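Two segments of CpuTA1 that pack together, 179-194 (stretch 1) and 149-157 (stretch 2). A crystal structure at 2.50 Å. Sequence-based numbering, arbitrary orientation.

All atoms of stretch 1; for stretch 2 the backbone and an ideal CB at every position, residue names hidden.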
# COMPACT_ATOMS: atom_id res chain seq x y z
N ALA A 179 -2.17 3.81 -0.70
CA ALA A 179 -2.93 4.26 -1.86
C ALA A 179 -4.38 4.56 -1.50
O ALA A 179 -4.94 5.57 -1.94
CB ALA A 179 -2.86 3.21 -2.97
N THR A 180 -5.02 3.71 -0.69
CA THR A 180 -6.41 3.98 -0.36
C THR A 180 -6.55 5.19 0.56
O THR A 180 -7.54 5.92 0.45
CB THR A 180 -7.10 2.77 0.28
OG1 THR A 180 -6.42 2.43 1.50
CG2 THR A 180 -7.07 1.59 -0.67
N ASN A 181 -5.60 5.42 1.47
CA ASN A 181 -5.74 6.59 2.34
C ASN A 181 -5.73 7.86 1.51
O ASN A 181 -6.52 8.78 1.75
CB ASN A 181 -4.64 6.64 3.42
CG ASN A 181 -4.42 5.29 4.10
OD1 ASN A 181 -4.23 4.27 3.42
ND2 ASN A 181 -4.41 5.27 5.42
N ARG A 182 -4.87 7.91 0.48
CA ARG A 182 -4.86 9.06 -0.43
C ARG A 182 -6.12 9.11 -1.27
O ARG A 182 -6.65 10.19 -1.53
CB ARG A 182 -3.64 8.99 -1.34
CG ARG A 182 -2.37 8.66 -0.60
CD ARG A 182 -1.99 9.82 0.28
NE ARG A 182 -1.39 10.88 -0.50
CZ ARG A 182 -0.60 11.82 0.00
NH1 ARG A 182 -0.34 11.83 1.31
NH2 ARG A 182 -0.09 12.74 -0.81
N ALA A 183 -6.62 7.96 -1.72
CA ALA A 183 -7.87 7.96 -2.46
C ALA A 183 -9.01 8.54 -1.62
O ALA A 183 -9.88 9.25 -2.15
CB ALA A 183 -8.19 6.54 -2.95
N ALA A 184 -9.03 8.27 -0.31
CA ALA A 184 -10.04 8.86 0.56
C ALA A 184 -9.98 10.39 0.55
O ALA A 184 -11.00 11.07 0.45
CB ALA A 184 -9.89 8.32 1.99
N GLY A 185 -8.78 10.94 0.66
CA GLY A 185 -8.65 12.39 0.60
C GLY A 185 -9.18 12.97 -0.70
O GLY A 185 -9.87 13.99 -0.70
N ARG A 186 -8.89 12.31 -1.82
CA ARG A 186 -9.39 12.80 -3.10
C ARG A 186 -10.91 12.73 -3.15
O ARG A 186 -11.55 13.62 -3.72
CB ARG A 186 -8.76 12.01 -4.26
CG ARG A 186 -7.25 12.25 -4.44
CD ARG A 186 -6.75 11.67 -5.77
NE ARG A 186 -7.00 10.22 -5.90
CZ ARG A 186 -6.19 9.29 -5.39
NH1 ARG A 186 -6.48 8.00 -5.54
NH2 ARG A 186 -5.11 9.64 -4.71
N GLU A 187 -11.49 11.70 -2.55
CA GLU A 187 -12.95 11.64 -2.46
C GLU A 187 -13.50 12.78 -1.62
O GLU A 187 -14.51 13.41 -1.99
CB GLU A 187 -13.38 10.30 -1.89
CG GLU A 187 -14.85 10.23 -1.57
CD GLU A 187 -15.73 10.19 -2.81
OE1 GLU A 187 -15.20 9.95 -3.92
OE2 GLU A 187 -16.95 10.38 -2.66
N ALA A 188 -12.87 13.08 -0.48
CA ALA A 188 -13.33 14.19 0.34
C ALA A 188 -13.25 15.50 -0.43
O ALA A 188 -14.17 16.32 -0.36
CB ALA A 188 -12.50 14.29 1.63
N ALA A 189 -12.16 15.70 -1.18
CA ALA A 189 -12.02 16.92 -1.96
C ALA A 189 -13.12 17.04 -3.00
O ALA A 189 -13.68 18.13 -3.20
CB ALA A 189 -10.64 16.96 -2.62
N ARG A 190 -13.46 15.94 -3.67
CA ARG A 190 -14.60 15.98 -4.58
C ARG A 190 -15.85 16.49 -3.88
O ARG A 190 -16.61 17.27 -4.46
CB ARG A 190 -14.87 14.60 -5.16
CG ARG A 190 -13.98 14.23 -6.29
CD ARG A 190 -14.26 12.80 -6.68
NE ARG A 190 -13.01 12.20 -7.12
CZ ARG A 190 -12.45 11.14 -6.56
NH1 ARG A 190 -13.03 10.52 -5.54
NH2 ARG A 190 -11.31 10.68 -7.05
N ARG A 191 -16.08 16.05 -2.64
CA ARG A 191 -17.21 16.56 -1.88
C ARG A 191 -16.91 17.90 -1.20
O ARG A 191 -17.61 18.27 -0.26
CB ARG A 191 -17.64 15.53 -0.85
CG ARG A 191 -17.81 14.15 -1.44
CD ARG A 191 -18.21 13.18 -0.37
NE ARG A 191 -18.25 11.79 -0.83
CZ ARG A 191 -18.84 10.82 -0.15
NH1 ARG A 191 -19.43 11.11 1.01
NH2 ARG A 191 -18.83 9.57 -0.60
N GLY A 192 -15.92 18.64 -1.67
CA GLY A 192 -15.62 19.91 -1.02
C GLY A 192 -15.23 19.79 0.44
O GLY A 192 -15.62 20.64 1.25
N ALA A 193 -14.47 18.76 0.80
CA ALA A 193 -14.03 18.56 2.16
C ALA A 193 -12.52 18.44 2.21
O ALA A 193 -11.86 18.19 1.20
CB ALA A 193 -14.67 17.32 2.79
N ASP A 194 -11.97 18.63 3.40
CA ASP A 194 -10.53 18.61 3.61
C ASP A 194 -10.01 17.25 4.04
O ASP A 194 -8.86 16.91 3.75
CB ASP A 194 -10.14 19.65 4.67
CG ASP A 194 -10.49 21.07 4.25
OD1 ASP A 194 -9.78 21.62 3.36
OD2 ASP A 194 -11.48 21.63 4.81
N UNK A 149 -11.43 22.55 9.54
CA UNK A 149 -11.51 21.71 8.34
C UNK A 149 -12.92 21.16 8.23
O UNK A 149 -13.60 20.94 9.24
CB UNK A 149 -10.49 20.57 8.38
N UNK A 150 -13.37 20.94 6.99
CA UNK A 150 -14.58 20.19 6.71
C UNK A 150 -14.25 18.72 6.47
O UNK A 150 -13.30 18.39 5.75
CB UNK A 150 -15.31 20.78 5.50
N UNK A 151 -15.04 17.83 7.05
CA UNK A 151 -14.75 16.40 6.99
C UNK A 151 -15.99 15.63 6.53
O UNK A 151 -17.13 16.07 6.72
CB UNK A 151 -14.28 15.89 8.35
N UNK A 152 -15.76 14.47 5.94
CA UNK A 152 -16.84 13.58 5.53
C UNK A 152 -16.54 12.19 6.06
O UNK A 152 -15.38 11.83 6.28
CB UNK A 152 -17.01 13.56 4.01
N UNK A 153 -17.59 11.42 6.30
CA UNK A 153 -17.41 10.02 6.69
C UNK A 153 -17.41 9.13 5.46
O UNK A 153 -18.18 9.34 4.51
CB UNK A 153 -18.51 9.58 7.66
N UNK A 154 -16.50 8.15 5.45
CA UNK A 154 -16.32 7.21 4.35
C UNK A 154 -16.20 5.79 4.88
O UNK A 154 -15.54 5.54 5.90
CB UNK A 154 -15.09 7.58 3.52
N UNK A 155 -16.85 4.87 4.19
CA UNK A 155 -16.79 3.48 4.59
C UNK A 155 -15.38 2.93 4.39
O UNK A 155 -14.79 3.06 3.31
CB UNK A 155 -17.81 2.65 3.80
N UNK A 156 -14.81 2.36 5.44
CA UNK A 156 -13.50 1.74 5.36
C UNK A 156 -13.55 0.36 4.74
O UNK A 156 -12.54 -0.10 4.20
CB UNK A 156 -12.87 1.66 6.75
N UNK A 157 -14.71 -0.31 4.81
CA UNK A 157 -14.86 -1.65 4.30
C UNK A 157 -14.55 -2.75 5.29
O UNK A 157 -14.92 -3.90 5.05
CB UNK A 157 -13.96 -1.82 3.07

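Stretch 2 runs as a strand from 149 to 155 across the helix 179-190 and the turn that follows it, with its first residues beside the turn and its later ones beside the helix.

At 149 the CA-to-CB bond points sideways, and the ideal CB lies 3.8 Å from Asp 194 CB. This contact leaves the choice wide, though the extended backbone suits beta-branched residues such as valine, isoleucine or threonine. The residue is Ile 149. Its CA also lies 3.5 Å from Asp 194 OD2.

At 150 the backbone does the binding, whatever the side chain. The amide N of 150 donates to Asp 194 OD2 at 3.0 Å, and the carbonyl O of 150 accepts from Asp 194 N at 2.7 Å, so one aspartate meets both polar backbone groups of the residue. The CB again points sideways, 4.0 Å from Asp 194 OD2 and 4.3 Å from Gly 192 O. With a carboxylate and a carbonyl so near, a polar or basic side chain would suit, and a long one could run out past the turn. Arg 150 is found there; its NE comes within 3.7 Å of Gly 192 O, which lies at the edge of the guanidinium, too far to count as a hydrogen bond.

At 151 the CB points away, and no atom of stretch 1 lies within 5.5 Å of it, so this face sets few limits beyond the extended backbone. Val 151 fits that backbone.

At 152 the CB points toward stretch 1, into a space lined by Arg 191 CD at 4.6 Å, Ala 193 CB at 4.6 Å and Ala 188 CB at 5.1 Å. Carbon on all these sides calls for a compact apolar residue, valine or isoleucine for instance. Val 152 uses both branches: CG1 packs 3.7 Å from Ala 193 CB, while CG2 reaches Ala 188 CB at 3.8 Å.

Position 153 points away again and is little constrained here; Thr 153, beta-branched, suits an extended strand.

The CB at 154 faces the helix but stops 5.5 Å from Ala 184 CB, leaving a gap that a longer apolar side chain, such as leucine or methionine, could bridge. Leu 154 does so: CD1 lies 4.0 Å from Ala 184 CB and 3.8 Å from Glu 187 CG, and CD2 sits over one face of the Arg 191 guanidinium, 3.6 Å from NH2. That guanidinium is held by a salt bridge from Arg 191 NE to Glu 187 OE2, at 2.7 Å.

Position 155 is out of reach, so stretch 1 says nothing about it. Asp 155 OD1 accepts a hydrogen bond from the backbone N of 157 at 2.9 Å.

At 156 the CB points sideways into open space, and only a long side chain could approach the helix. Arg 156 does, its NH2 coming 4.1 Å from Thr 180 OG1.

At 157 phi is 90°, and a CB would be jammed against the preceding carbonyl O. Glycine is called for, and Gly 157 is present.

Stretch 2, residues 149-157: IRVVTLDRG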
# COMPACT_ATOMS: atom_id res chain seq x y z
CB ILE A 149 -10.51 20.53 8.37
CG1 ILE A 149 -10.61 19.77 9.69
CG2 ILE A 149 -9.08 20.98 8.10
CD1 ILE A 149 -9.78 18.49 9.72
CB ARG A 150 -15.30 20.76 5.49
CG ARG A 150 -15.63 22.24 5.59
CD ARG A 150 -16.32 22.77 4.32
NE ARG A 150 -17.57 22.07 4.00
CZ ARG A 150 -18.76 22.36 4.53
NH1 ARG A 150 -18.89 23.31 5.43
NH2 ARG A 150 -19.83 21.67 4.17
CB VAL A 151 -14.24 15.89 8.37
CG1 VAL A 151 -13.85 14.42 8.30
CG2 VAL A 151 -13.06 16.74 8.84
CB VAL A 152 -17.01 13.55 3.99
CG1 VAL A 152 -17.38 14.93 3.49
CG2 VAL A 152 -15.73 13.09 3.31
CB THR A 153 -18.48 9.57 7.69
OG1 THR A 153 -19.77 9.94 7.21
CG2 THR A 153 -18.26 10.22 9.03
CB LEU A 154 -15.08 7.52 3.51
CG LEU A 154 -15.04 8.82 2.70
CD1 LEU A 154 -13.82 8.82 1.78
CD2 LEU A 154 -16.34 9.04 1.91
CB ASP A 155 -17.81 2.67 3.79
CG ASP A 155 -17.54 1.20 3.85
OD1 ASP A 155 -17.39 0.67 4.98
OD2 ASP A 155 -17.45 0.57 2.77
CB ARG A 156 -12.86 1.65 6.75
CG ARG A 156 -11.43 1.10 6.78
CD ARG A 156 -10.44 2.13 6.27
NE ARG A 156 -9.11 1.57 6.06
CZ ARG A 156 -8.76 0.82 5.01
NH1 ARG A 156 -9.65 0.53 4.07
NH2 ARG A 156 -7.52 0.35 4.89
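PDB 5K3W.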